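Local structure of 3-hexulose-6-phosphate synthase (Mycobacterium gastri, 3AJX) at residues A[2-8]-A[26-32]; A[12-16]-A[43-47]; A[117-121]-A[156-160]; A[172-176]-A[202-207]. The protein is a TIM-barrel enzyme of the orotidine 5'-phosphate decarboxylase / HUMPS family and holds a magnesium ion. The protein carries 1 engineered substitution. One frame throughout, in Å; residues are numbered along the deposited sequence.

Interaction 1. Residues A[2-8]-A[26-32]; sequences KLQVAID and VDIIELG
Strand 2-7 and strand 28-31 run parallel, axes 4.8 Å apart at closest approach and 22° between their directions. Gln4 pairs with Ile28, Val5 with Ile29, Ala6 with Glu30 and Ile7 with Leu31. The N-to-O ladder is Ile28 N to Leu3 O (3.2 Å), Val5 N to Ile28 O (3.1 Å), Glu30 N to Val5 O (2.8 Å), Ile7 N to Glu30 O (2.9 Å) and Gly32 N to Ile7 O (2.9 Å). Asp27, at phi/psi -97/-34, leaves the extended course, so Asp27 N also reaches Leu3 O (2.9 Å), while its m rotamer brings Asp27 OD2 to Leu3 N (2.8 Å); the same carboxylate forms a salt bridge with Arg203. Val5, Ile7, Ile29 and Leu31 point to one face, with Ile7 CD1 3.8 Å from Ile29 CG2; Leu31 and Ile29 meet helix 42-50 there. Gln4, Ala6, Ile28 and Glu30 point to the other, the barrel interior. These are the first two strands of a TIM barrel, joined by a beta-alpha-beta crossover. Water 1 bridges Asp8 OD1 (2.5 Å) and Glu30 OE2 (2.9 Å). Glu30, chi1 and chi2 both t, binds magnesium together with Asp59; a cation suits the crowded acids, Asp8 OD2 and Glu30 OE2 being 3.7 Å apart.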
loop_
_atom_site.group_PDB
_atom_site.type_symbol
_atom_site.label_atom_id
_atom_site.label_comp_id
_atom_site.label_asym_id
_atom_site.label_seq_id
_atom_site.Cartn_x
_atom_site.Cartn_y
_atom_site.Cartn_z
ATOM N N LYS A 2 19.908 4.131 -15.586
ATOM C CA LYS A 2 18.695 3.963 -16.371
ATOM C C LYS A 2 17.657 5.022 -16.017
ATOM O O LYS A 2 17.756 5.688 -14.985
ATOM C CB LYS A 2 18.105 2.577 -16.122
ATOM C CG LYS A 2 19.031 1.438 -16.489
ATOM C CD LYS A 2 18.386 0.102 -16.181
ATOM C CE LYS A 2 19.306 -1.052 -16.549
ATOM N NZ LYS A 2 18.657 -2.363 -16.279
ATOM N N LEU A 3 16.665 5.175 -16.889
ATOM C CA LEU A 3 15.598 6.140 -16.669
ATOM C C LEU A 3 14.280 5.402 -16.511
ATOM O O LEU A 3 13.936 4.544 -17.326
ATOM C CB LEU A 3 15.500 7.119 -17.842
ATOM C CG LEU A 3 14.382 8.166 -17.760
ATOM C CD1 LEU A 3 14.603 9.082 -16.560
ATOM C CD2 LEU A 3 14.363 8.977 -19.047
ATOM N N GLN A 4 13.548 5.745 -15.456
ATOM C CA GLN A 4 12.262 5.126 -15.168
ATOM C C GLN A 4 11.143 6.163 -15.130
ATOM O O GLN A 4 11.276 7.205 -14.483
ATOM C CB GLN A 4 12.337 4.395 -13.815
ATOM C CG GLN A 4 10.989 3.988 -13.210
ATOM C CD GLN A 4 11.147 3.126 -11.967
ATOM O OE1 GLN A 4 10.236 3.027 -11.145
ATOM N NE2 GLN A 4 12.303 2.487 -11.834
ATOM N N VAL A 5 10.045 5.888 -15.830
ATOM C CA VAL A 5 8.908 6.802 -15.809
ATOM C C VAL A 5 7.874 6.292 -14.808
ATOM O O VAL A 5 7.434 5.145 -14.878
ATOM C CB VAL A 5 8.242 6.950 -17.210
ATOM C CG1 VAL A 5 7.819 5.594 -17.754
ATOM C CG2 VAL A 5 7.033 7.877 -17.105
ATOM N N ALA A 6 7.515 7.142 -13.853
ATOM C CA ALA A 6 6.525 6.772 -12.849
ATOM C C ALA A 6 5.159 7.241 -13.326
ATOM O O ALA A 6 4.838 8.431 -13.242
ATOM C CB ALA A 6 6.868 7.413 -11.507
ATOM N N ILE A 7 4.363 6.308 -13.843
ATOM C CA ILE A 7 3.029 6.643 -14.327
ATOM C C ILE A 7 2.053 6.634 -13.152
ATOM O O ILE A 7 1.393 5.631 -12.874
ATOM C CB ILE A 7 2.556 5.645 -15.409
ATOM C CG1 ILE A 7 3.558 5.623 -16.566
ATOM C CG2 ILE A 7 1.180 6.055 -15.928
ATOM C CD1 ILE A 7 3.169 4.715 -17.719
ATOM N N ASP A 8 1.983 7.761 -12.455
ATOM C CA ASP A 8 1.112 7.899 -11.302
ATOM C C ASP A 8 -0.221 8.510 -11.712
ATOM O O ASP A 8 -0.661 9.512 -11.148
ATOM C CB ASP A 8 1.805 8.760 -10.241
ATOM C CG ASP A 8 2.964 8.039 -9.580
ATOM O OD1 ASP A 8 3.927 8.706 -9.144
ATOM O OD2 ASP A 8 2.910 6.794 -9.484
ATOM N N VAL A 26 12.712 5.527 -22.245
ATOM C CA VAL A 26 12.902 4.962 -20.911
ATOM C C VAL A 26 13.256 3.483 -20.911
ATOM O O VAL A 26 12.967 2.755 -21.862
ATOM C CB VAL A 26 11.640 5.142 -20.042
ATOM C CG1 VAL A 26 11.257 6.611 -19.979
ATOM C CG2 VAL A 26 10.500 4.309 -20.604
ATOM N N ASP A 27 13.879 3.049 -19.819
ATOM C CA ASP A 27 14.281 1.658 -19.647
ATOM C C ASP A 27 13.232 0.913 -18.834
ATOM O O ASP A 27 12.977 -0.272 -19.052
ATOM C CB ASP A 27 15.613 1.593 -18.901
ATOM C CG ASP A 27 16.703 2.369 -19.595
ATOM O OD1 ASP A 27 17.191 1.892 -20.639
ATOM O OD2 ASP A 27 17.063 3.459 -19.103
ATOM N N ILE A 28 12.616 1.631 -17.900
ATOM C CA ILE A 28 11.620 1.050 -17.014
ATOM C C ILE A 28 10.327 1.843 -17.036
ATOM O O ILE A 28 10.343 3.073 -16.973
ATOM C CB ILE A 28 12.160 1.018 -15.561
ATOM C CG1 ILE A 28 13.450 0.198 -15.514
ATOM C CG2 ILE A 28 11.112 0.444 -14.608
ATOM C CD1 ILE A 28 14.140 0.232 -14.172
ATOM N N ILE A 29 9.209 1.130 -17.146
ATOM C CA ILE A 29 7.893 1.757 -17.130
ATOM C C ILE A 29 7.223 1.351 -15.824
ATOM O O ILE A 29 6.929 0.174 -15.605
ATOM C CB ILE A 29 7.009 1.278 -18.295
ATOM C CG1 ILE A 29 7.639 1.691 -19.624
ATOM C CG2 ILE A 29 5.617 1.885 -18.174
ATOM C CD1 ILE A 29 6.950 1.089 -20.832
ATOM N N GLU A 30 7.000 2.331 -14.958
ATOM C CA GLU A 30 6.370 2.083 -13.668
ATOM C C GLU A 30 4.882 2.394 -13.658
ATOM O O GLU A 30 4.456 3.440 -14.146
ATOM C CB GLU A 30 7.034 2.933 -12.580
ATOM C CG GLU A 30 6.271 2.938 -11.259
ATOM C CD GLU A 30 6.715 4.047 -10.326
ATOM O OE1 GLU A 30 7.918 4.376 -10.327
ATOM O OE2 GLU A 30 5.858 4.585 -9.587
ATOM N N LEU A 31 4.105 1.471 -13.101
ATOM C CA LEU A 31 2.667 1.659 -12.944
ATOM C C LEU A 31 2.560 2.073 -11.479
ATOM O O LEU A 31 2.825 1.274 -10.577
ATOM C CB LEU A 31 1.899 0.353 -13.184
ATOM C CG LEU A 31 1.906 -0.275 -14.585
ATOM C CD1 LEU A 31 1.507 0.774 -15.616
ATOM C CD2 LEU A 31 3.278 -0.825 -14.902
ATOM N N GLY A 32 2.192 3.326 -11.252
ATOM C CA GLY A 32 2.100 3.846 -9.901
ATOM C C GLY A 32 1.109 3.167 -8.982
ATOM O O GLY A 32 0.187 2.483 -9.422
HETATM O O HOH W 1 5.332 6.953 -7.996
#

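Interaction 2. Residues A[12-16]-A[43-47]; sequences TEAAL and VITAV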
loop_
_atom_site.group_PDB
_atom_site.type_symbol
_atom_site.label_atom_id
_atom_site.label_comp_id
_atom_site.label_asym_id
_atom_site.label_seq_id
_atom_site.Cartn_x
_atom_site.Cartn_y
_atom_site.Cartn_z
ATOM N N THR A 12 -6.142 3.101 -17.087
ATOM C CA THR A 12 -5.348 2.279 -17.991
ATOM C C THR A 12 -5.190 2.998 -19.327
ATOM O O THR A 12 -4.128 2.963 -19.947
ATOM C CB THR A 12 -6.026 0.915 -18.228
ATOM O OG1 THR A 12 -6.118 0.208 -16.985
ATOM C CG2 THR A 12 -5.230 0.088 -19.227
ATOM N N GLU A 13 -6.257 3.652 -19.767
ATOM C CA GLU A 13 -6.230 4.389 -21.023
ATOM C C GLU A 13 -5.135 5.455 -20.977
ATOM O O GLU A 13 -4.319 5.562 -21.891
ATOM C CB GLU A 13 -7.588 5.052 -21.272
ATOM C CG GLU A 13 -8.748 4.085 -21.493
ATOM C CD GLU A 13 -8.982 3.138 -20.324
ATOM O OE1 GLU A 13 -9.078 3.611 -19.171
ATOM O OE2 GLU A 13 -9.077 1.914 -20.565
ATOM N N ALA A 14 -5.119 6.234 -19.900
ATOM C CA ALA A 14 -4.127 7.294 -19.730
ATOM C C ALA A 14 -2.715 6.726 -19.637
ATOM O O ALA A 14 -1.774 7.285 -20.205
ATOM C CB ALA A 14 -4.443 8.107 -18.478
ATOM N N ALA A 15 -2.572 5.621 -18.914
ATOM C CA ALA A 15 -1.273 4.981 -18.742
ATOM C C ALA A 15 -0.727 4.477 -20.074
ATOM O O ALA A 15 0.450 4.663 -20.380
ATOM C CB ALA A 15 -1.385 3.828 -17.742
ATOM N N LEU A 16 -1.583 3.838 -20.865
ATOM C CA LEU A 16 -1.173 3.320 -22.167
ATOM C C LEU A 16 -0.788 4.446 -23.122
ATOM O O LEU A 16 0.200 4.342 -23.851
ATOM C CB LEU A 16 -2.299 2.493 -22.783
ATOM C CG LEU A 16 -2.550 1.109 -22.186
ATOM C CD1 LEU A 16 -3.778 0.496 -22.840
ATOM C CD2 LEU A 16 -1.330 0.224 -22.403
ATOM N N VAL A 43 -3.957 -3.359 -15.413
ATOM C CA VAL A 43 -3.197 -2.272 -16.023
ATOM C C VAL A 43 -1.754 -2.725 -16.266
ATOM O O VAL A 43 -1.119 -2.314 -17.239
ATOM C CB VAL A 43 -3.225 -0.980 -15.160
ATOM C CG1 VAL A 43 -2.541 -1.210 -13.824
ATOM C CG2 VAL A 43 -2.565 0.164 -15.922
ATOM N N ILE A 44 -1.246 -3.581 -15.383
ATOM C CA ILE A 44 0.107 -4.112 -15.511
ATOM C C ILE A 44 0.182 -4.983 -16.761
ATOM O O ILE A 44 1.105 -4.869 -17.568
ATOM C CB ILE A 44 0.484 -4.999 -14.299
ATOM C CG1 ILE A 44 0.536 -4.156 -13.026
ATOM C CG2 ILE A 44 1.833 -5.683 -14.542
ATOM C CD1 ILE A 44 0.687 -4.990 -11.766
ATOM N N THR A 45 -0.805 -5.856 -16.908
ATOM C CA THR A 45 -0.861 -6.767 -18.040
ATOM C C THR A 45 -0.966 -6.024 -19.363
ATOM O O THR A 45 -0.302 -6.378 -20.336
ATOM C CB THR A 45 -2.055 -7.719 -17.900
ATOM O OG1 THR A 45 -2.007 -8.344 -16.611
ATOM C CG2 THR A 45 -2.013 -8.791 -18.980
ATOM N N ALA A 46 -1.792 -4.985 -19.387
ATOM C CA ALA A 46 -1.986 -4.195 -20.600
ATOM C C ALA A 46 -0.712 -3.479 -21.034
ATOM O O ALA A 46 -0.367 -3.466 -22.216
ATOM C CB ALA A 46 -3.105 -3.184 -20.382
ATOM N N VAL A 47 -0.011 -2.880 -20.077
ATOM C CA VAL A 47 1.215 -2.160 -20.386
ATOM C C VAL A 47 2.332 -3.095 -20.840
ATOM O O VAL A 47 3.071 -2.775 -21.773
ATOM C CB VAL A 47 1.697 -1.336 -19.174
ATOM C CG1 VAL A 47 3.052 -0.703 -19.472
ATOM C CG2 VAL A 47 0.675 -0.257 -18.855
#
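Leu16 supplies the bump with the longest reach: its m,t side chain starts sideways from helix 12-22 but carries CD2 across to the other helix, 3.8 Å from Ala46 O, 4.0 Å from Val47 CA and 4.1 Å from Val47 CG2, so the methyl sits in the shallow hollow beside the small Ala46. One turn earlier Thr12 fills a second dip, with Thr12 OG1 3.6 Å from Val43 CB and Thr12 CG2 4.1 Å from Ala46 CB. These are neighbouring helices on the outer layer of the TIM barrel, the segments' axes 10.1 Å apart and crossing at -31°, both running in broadly the same direction. The CA-to-CB bond of Ala46 points toward helix 12-22, yet its single methyl projects little. Ala15 faces back in the same way, and Ala15 CB touches Val43 CG2 at 4.3 Å. Towards the sheet, Val43 and Val47 rest on Leu31 of strand 28-31. Leu35 of helix 33-39 packs against both Ala15 and Val43, and Glu39 of that helix accepts a hydrogen bond from Thr12 N.

Interaction 3. Residues A[117-121]-A[156-160]; sequences ATRAQ and KARVP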
loop_
_atom_site.group_PDB
_atom_site.type_symbol
_atom_site.label_atom_id
_atom_site.label_comp_id
_atom_site.label_asym_id
_atom_site.label_seq_id
_atom_site.Cartn_x
_atom_site.Cartn_y
_atom_site.Cartn_z
ATOM N N ALA A 117 19.721 4.536 4.718
ATOM C CA ALA A 117 20.940 3.786 4.433
ATOM C C ALA A 117 21.006 2.499 5.252
ATOM O O ALA A 117 21.355 1.442 4.730
ATOM C CB ALA A 117 22.174 4.649 4.702
ATOM N N THR A 118 20.674 2.587 6.538
ATOM C CA THR A 118 20.695 1.412 7.397
ATOM C C THR A 118 19.678 0.374 6.939
ATOM O O THR A 118 20.005 -0.802 6.784
ATOM C CB THR A 118 20.409 1.794 8.865
ATOM O OG1 THR A 118 21.546 2.488 9.389
ATOM C CG2 THR A 118 20.146 0.553 9.721
ATOM N N ARG A 119 18.445 0.808 6.706
ATOM C CA ARG A 119 17.416 -0.127 6.282
ATOM C C ARG A 119 17.774 -0.735 4.933
ATOM O O ARG A 119 17.502 -1.906 4.694
ATOM C CB ARG A 119 16.053 0.566 6.219
ATOM C CG ARG A 119 14.892 -0.381 5.948
ATOM C CD ARG A 119 14.903 -1.580 6.895
ATOM N NE ARG A 119 13.704 -2.402 6.738
ATOM C CZ ARG A 119 13.598 -3.666 7.143
ATOM N NH1 ARG A 119 14.621 -4.271 7.730
ATOM N NH2 ARG A 119 12.462 -4.326 6.959
ATOM N N ALA A 120 18.408 0.052 4.067
ATOM C CA ALA A 120 18.808 -0.440 2.749
ATOM C C ALA A 120 19.703 -1.669 2.876
ATOM O O ALA A 120 19.505 -2.672 2.184
ATOM C CB ALA A 120 19.541 0.658 1.978
ATOM N N GLN A 121 20.697 -1.586 3.756
ATOM C CA GLN A 121 21.619 -2.692 3.969
ATOM C C GLN A 121 20.894 -3.911 4.505
ATOM O O GLN A 121 21.175 -5.040 4.104
ATOM C CB GLN A 121 22.729 -2.272 4.938
ATOM C CG GLN A 121 23.853 -1.524 4.254
ATOM C CD GLN A 121 24.686 -2.431 3.363
ATOM O OE1 GLN A 121 25.288 -1.980 2.389
ATOM N NE2 GLN A 121 24.739 -3.715 3.707
ATOM N N LYS A 156 25.659 6.471 1.058
ATOM C CA LYS A 156 26.048 5.794 2.289
ATOM C C LYS A 156 25.556 4.351 2.347
ATOM O O LYS A 156 26.205 3.489 2.943
ATOM C CB LYS A 156 25.517 6.568 3.497
ATOM C CG LYS A 156 25.986 6.027 4.840
ATOM C CD LYS A 156 25.568 6.945 5.980
ATOM C CE LYS A 156 26.200 6.515 7.296
ATOM N NZ LYS A 156 25.825 7.420 8.420
ATOM N N ALA A 157 24.415 4.091 1.717
ATOM C CA ALA A 157 23.811 2.763 1.716
ATOM C C ALA A 157 24.688 1.666 1.125
ATOM O O ALA A 157 24.712 0.547 1.635
ATOM C CB ALA A 157 22.479 2.803 0.974
ATOM N N ARG A 158 25.403 1.984 0.053
ATOM C CA ARG A 158 26.252 1.000 -0.606
ATOM C C ARG A 158 25.404 -0.210 -1.021
ATOM O O ARG A 158 25.771 -1.372 -0.818
ATOM C CB ARG A 158 27.405 0.595 0.319
ATOM C CG ARG A 158 28.392 1.733 0.561
ATOM C CD ARG A 158 29.455 1.354 1.576
ATOM N NE ARG A 158 30.485 2.382 1.721
ATOM C CZ ARG A 158 30.293 3.580 2.265
ATOM N NH1 ARG A 158 29.099 3.925 2.726
ATOM N NH2 ARG A 158 31.302 4.433 2.358
ATOM N N VAL A 159 24.247 0.105 -1.601
ATOM C CA VAL A 159 23.286 -0.874 -2.104
ATOM C C VAL A 159 22.771 -0.303 -3.425
ATOM O O VAL A 159 22.526 0.901 -3.515
ATOM C CB VAL A 159 22.080 -1.024 -1.143
ATOM C CG1 VAL A 159 21.052 -1.960 -1.740
ATOM C CG2 VAL A 159 22.549 -1.538 0.214
ATOM N N PRO A 160 22.617 -1.140 -4.468
ATOM C CA PRO A 160 22.115 -0.581 -5.730
ATOM C C PRO A 160 20.840 0.199 -5.440
ATOM O O PRO A 160 19.952 -0.304 -4.747
ATOM C CB PRO A 160 21.859 -1.822 -6.578
ATOM C CG PRO A 160 22.929 -2.773 -6.103
ATOM C CD PRO A 160 22.878 -2.587 -4.595
#
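Two neighbouring outer helices of the TIM barrel, 116-125 and 148-157, meet here where the second of them ends and the chain turns in towards strand 161-164. The aliphatic part of Lys156 passes Ala117, Lys156 CB and Lys156 CG lying 4.0 and 4.1 Å from Ala117 CB, and the all-t chain then runs on to its exposed amino end. Ala157, still helical, makes the tightest approach. Its CA is 4.1 Å from Ala117 CA, a separation that small residues on both sides make possible; Ala117 CB is 3.8 Å from Ala157 N and 4.2 Å from Ala157 CB. Arg158 then leaves the helix in a left-handed conformation, phi/psi 57/45; its side chain, chi2 and chi3 t, runs away from helix 116-125, and Arg158 NH1 donates to Lys156 O at 2.9 Å, staying within its own segment. This reversal brings Val159 into an extended conformation with its side chain pointing at helix 116-125, where Val159 CG2 lies 3.8 Å from Ala120 O. Gln121, with chi1 and chi2 both m, folds over the same corner from the solvent side. Pro160, just before strand 161-164, is backbone hydrogen-bonded to Val131 of strand 130-134. That strand underlies the contact, Met133 touching both Ala120 and Ala157. Ala120 serves two partners at once: Ala120 CB is 3.8 Å from Ala157 CB and 4.1 Å from Val159 CG2.

Interaction 4. Residues A[172-176]-A[202-207]; sequences IPAVQ and LRAAIA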
loop_
_atom_site.group_PDB
_atom_site.type_symbol
_atom_site.label_atom_id
_atom_site.label_comp_id
_atom_site.label_asym_id
_atom_site.label_seq_id
_atom_site.Cartn_x
_atom_site.Cartn_y
_atom_site.Cartn_z
ATOM N N ILE A 172 19.247 15.552 -12.744
ATOM C CA ILE A 172 19.714 14.266 -13.251
ATOM C C ILE A 172 21.212 14.087 -12.983
ATOM O O ILE A 172 21.639 13.030 -12.530
ATOM C CB ILE A 172 19.425 14.120 -14.771
ATOM C CG1 ILE A 172 17.962 13.721 -14.986
ATOM C CG2 ILE A 172 20.353 13.079 -15.398
ATOM C CD1 ILE A 172 17.637 12.296 -14.545
ATOM N N PRO A 173 22.030 15.121 -13.257
ATOM C CA PRO A 173 23.472 14.987 -13.012
ATOM C C PRO A 173 23.813 14.631 -11.568
ATOM O O PRO A 173 24.671 13.786 -11.319
ATOM C CB PRO A 173 24.017 16.357 -13.413
ATOM C CG PRO A 173 23.105 16.747 -14.529
ATOM C CD PRO A 173 21.744 16.382 -13.967
ATOM N N ALA A 174 23.142 15.275 -10.617
ATOM C CA ALA A 174 23.397 15.007 -9.207
ATOM C C ALA A 174 22.999 13.577 -8.846
ATOM O O ALA A 174 23.683 12.911 -8.072
ATOM C CB ALA A 174 22.633 16.000 -8.338
ATOM N N VAL A 175 21.891 13.113 -9.412
ATOM C CA VAL A 175 21.412 11.759 -9.150
ATOM C C VAL A 175 22.403 10.725 -9.678
ATOM O O VAL A 175 22.708 9.741 -9.002
ATOM C CB VAL A 175 20.024 11.530 -9.798
ATOM C CG1 VAL A 175 19.618 10.064 -9.689
ATOM C CG2 VAL A 175 18.990 12.406 -9.110
ATOM N N GLN A 176 22.913 10.953 -10.882
ATOM C CA GLN A 176 23.869 10.026 -11.473
ATOM C C GLN A 176 25.201 10.064 -10.722
ATOM O O GLN A 176 25.822 9.027 -10.500
ATOM C CB GLN A 176 24.073 10.354 -12.953
ATOM C CG GLN A 176 25.016 9.409 -13.675
ATOM C CD GLN A 176 24.828 9.441 -15.178
ATOM O OE1 GLN A 176 24.466 10.472 -15.747
ATOM N NE2 GLN A 176 25.084 8.313 -15.833
ATOM N N LEU A 202 15.170 14.282 -20.414
ATOM C CA LEU A 202 15.675 13.677 -19.186
ATOM C C LEU A 202 16.740 12.644 -19.563
ATOM O O LEU A 202 17.802 12.566 -18.939
ATOM C CB LEU A 202 14.531 13.007 -18.421
ATOM C CG LEU A 202 13.669 13.953 -17.587
ATOM C CD1 LEU A 202 12.349 13.283 -17.249
ATOM C CD2 LEU A 202 14.428 14.357 -16.325
ATOM N N ARG A 203 16.442 11.860 -20.594
ATOM C CA ARG A 203 17.349 10.834 -21.097
ATOM C C ARG A 203 18.666 11.439 -21.583
ATOM O O ARG A 203 19.745 10.909 -21.318
ATOM C CB ARG A 203 16.678 10.081 -22.252
ATOM C CG ARG A 203 17.637 9.339 -23.175
ATOM C CD ARG A 203 18.296 8.171 -22.476
ATOM N NE ARG A 203 17.327 7.129 -22.154
ATOM C CZ ARG A 203 17.619 6.014 -21.492
ATOM N NH1 ARG A 203 18.861 5.787 -21.079
ATOM N NH2 ARG A 203 16.668 5.126 -21.244
ATOM N N ALA A 204 18.565 12.554 -22.297
ATOM C CA ALA A 204 19.737 13.224 -22.844
ATOM C C ALA A 204 20.703 13.735 -21.784
ATOM O O ALA A 204 21.903 13.848 -22.036
ATOM C CB ALA A 204 19.296 14.374 -23.744
ATOM N N ALA A 205 20.185 14.049 -20.603
ATOM C CA ALA A 205 21.016 14.565 -19.520
ATOM C C ALA A 205 21.847 13.468 -18.861
ATOM O O ALA A 205 22.789 13.756 -18.120
ATOM C CB ALA A 205 20.142 15.260 -18.478
ATOM N N ILE A 206 21.495 12.217 -19.134
ATOM C CA ILE A 206 22.215 11.085 -18.561
ATOM C C ILE A 206 23.532 10.878 -19.292
ATOM O O ILE A 206 23.562 10.775 -20.518
ATOM C CB ILE A 206 21.378 9.789 -18.644
ATOM C CG1 ILE A 206 20.085 9.960 -17.838
ATOM C CG2 ILE A 206 22.191 8.612 -18.105
ATOM C CD1 ILE A 206 19.156 8.756 -17.875
ATOM N N ALA A 207 24.618 10.821 -18.525
ATOM C CA ALA A 207 25.958 10.636 -19.074
ATOM C C ALA A 207 26.202 9.183 -19.450
ATOM O O ALA A 207 26.819 8.950 -20.511
ATOM C CB ALA A 207 27.003 11.097 -18.062
ATOM O OXT ALA A 207 25.785 8.297 -18.674
HETATM O O HOH W 2 24.068 13.258 -15.728
#
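Gln176 and Ile172, one turn apart on helix 172-177, both point their CA-to-CB bonds at the C-terminal tail and do quite different work. Gln176 is stretched out, chi1 and chi2 both t, and chi3 near 31° presents its amide to the last residue of the chain: Ala207 N donates to Gln176 OE1 at 2.8 Å, and Gln176 NE2 donates to Ala207 OXT at 2.9 Å. One side chain thus holds both the backbone NH and the terminal carboxylate of Ala207. Water 2 adds a further link, donating to Gln176 OE1 and Ala205 O, each at 2.8 Å. Ile172, chi1 near -80°, directs CG1 and CG2 at different partners. Ile172 CG1 meets Leu202 CD2 at 3.8 Å, while Ile172 CG2 lies 3.8 Å from Ala205 CB and 4.0 Å from Ile206 CG1. Leu202, with chi1 at -81° and chi2 t, reaches across from a sideways start. Ile206 has an extended psi of 127° that straightens the tail towards Gln176. The contact joins the helices that follow strands 161-164 and 182-185 of the TIM barrel. Beneath it Ile172 rests on Ala183 and Leu202 on Ala185 of strand 182-185; Leu202 and Ile206 also cover Leu3 of strand 2-7, and on the far flank Val175 leans on Leu151 of helix 148-157.

From the N terminus, interaction 1 joins strand 2-7 to strand 28-31, closing a loop that holds helix 12-22. Interaction 2 starts within that loop and ends beyond it, so the two cross; they touch where Leu31 and Ile29 meet Val47, tying inner strands to outer helices. Interaction 3 closes a separate loop across the barrel, its centre about 32 Å from that of interaction 2, and binds helix 116-125 to the end of helix 148-157. Interaction 4 closes the last loop, from helix 172-177 through strand 182-185 to the C-terminal tail. Arg203 forms a salt bridge with Asp27 and Ile206 packs on Leu3, joining last helix and tail to strand 2-7 and the loop before strand 28-31.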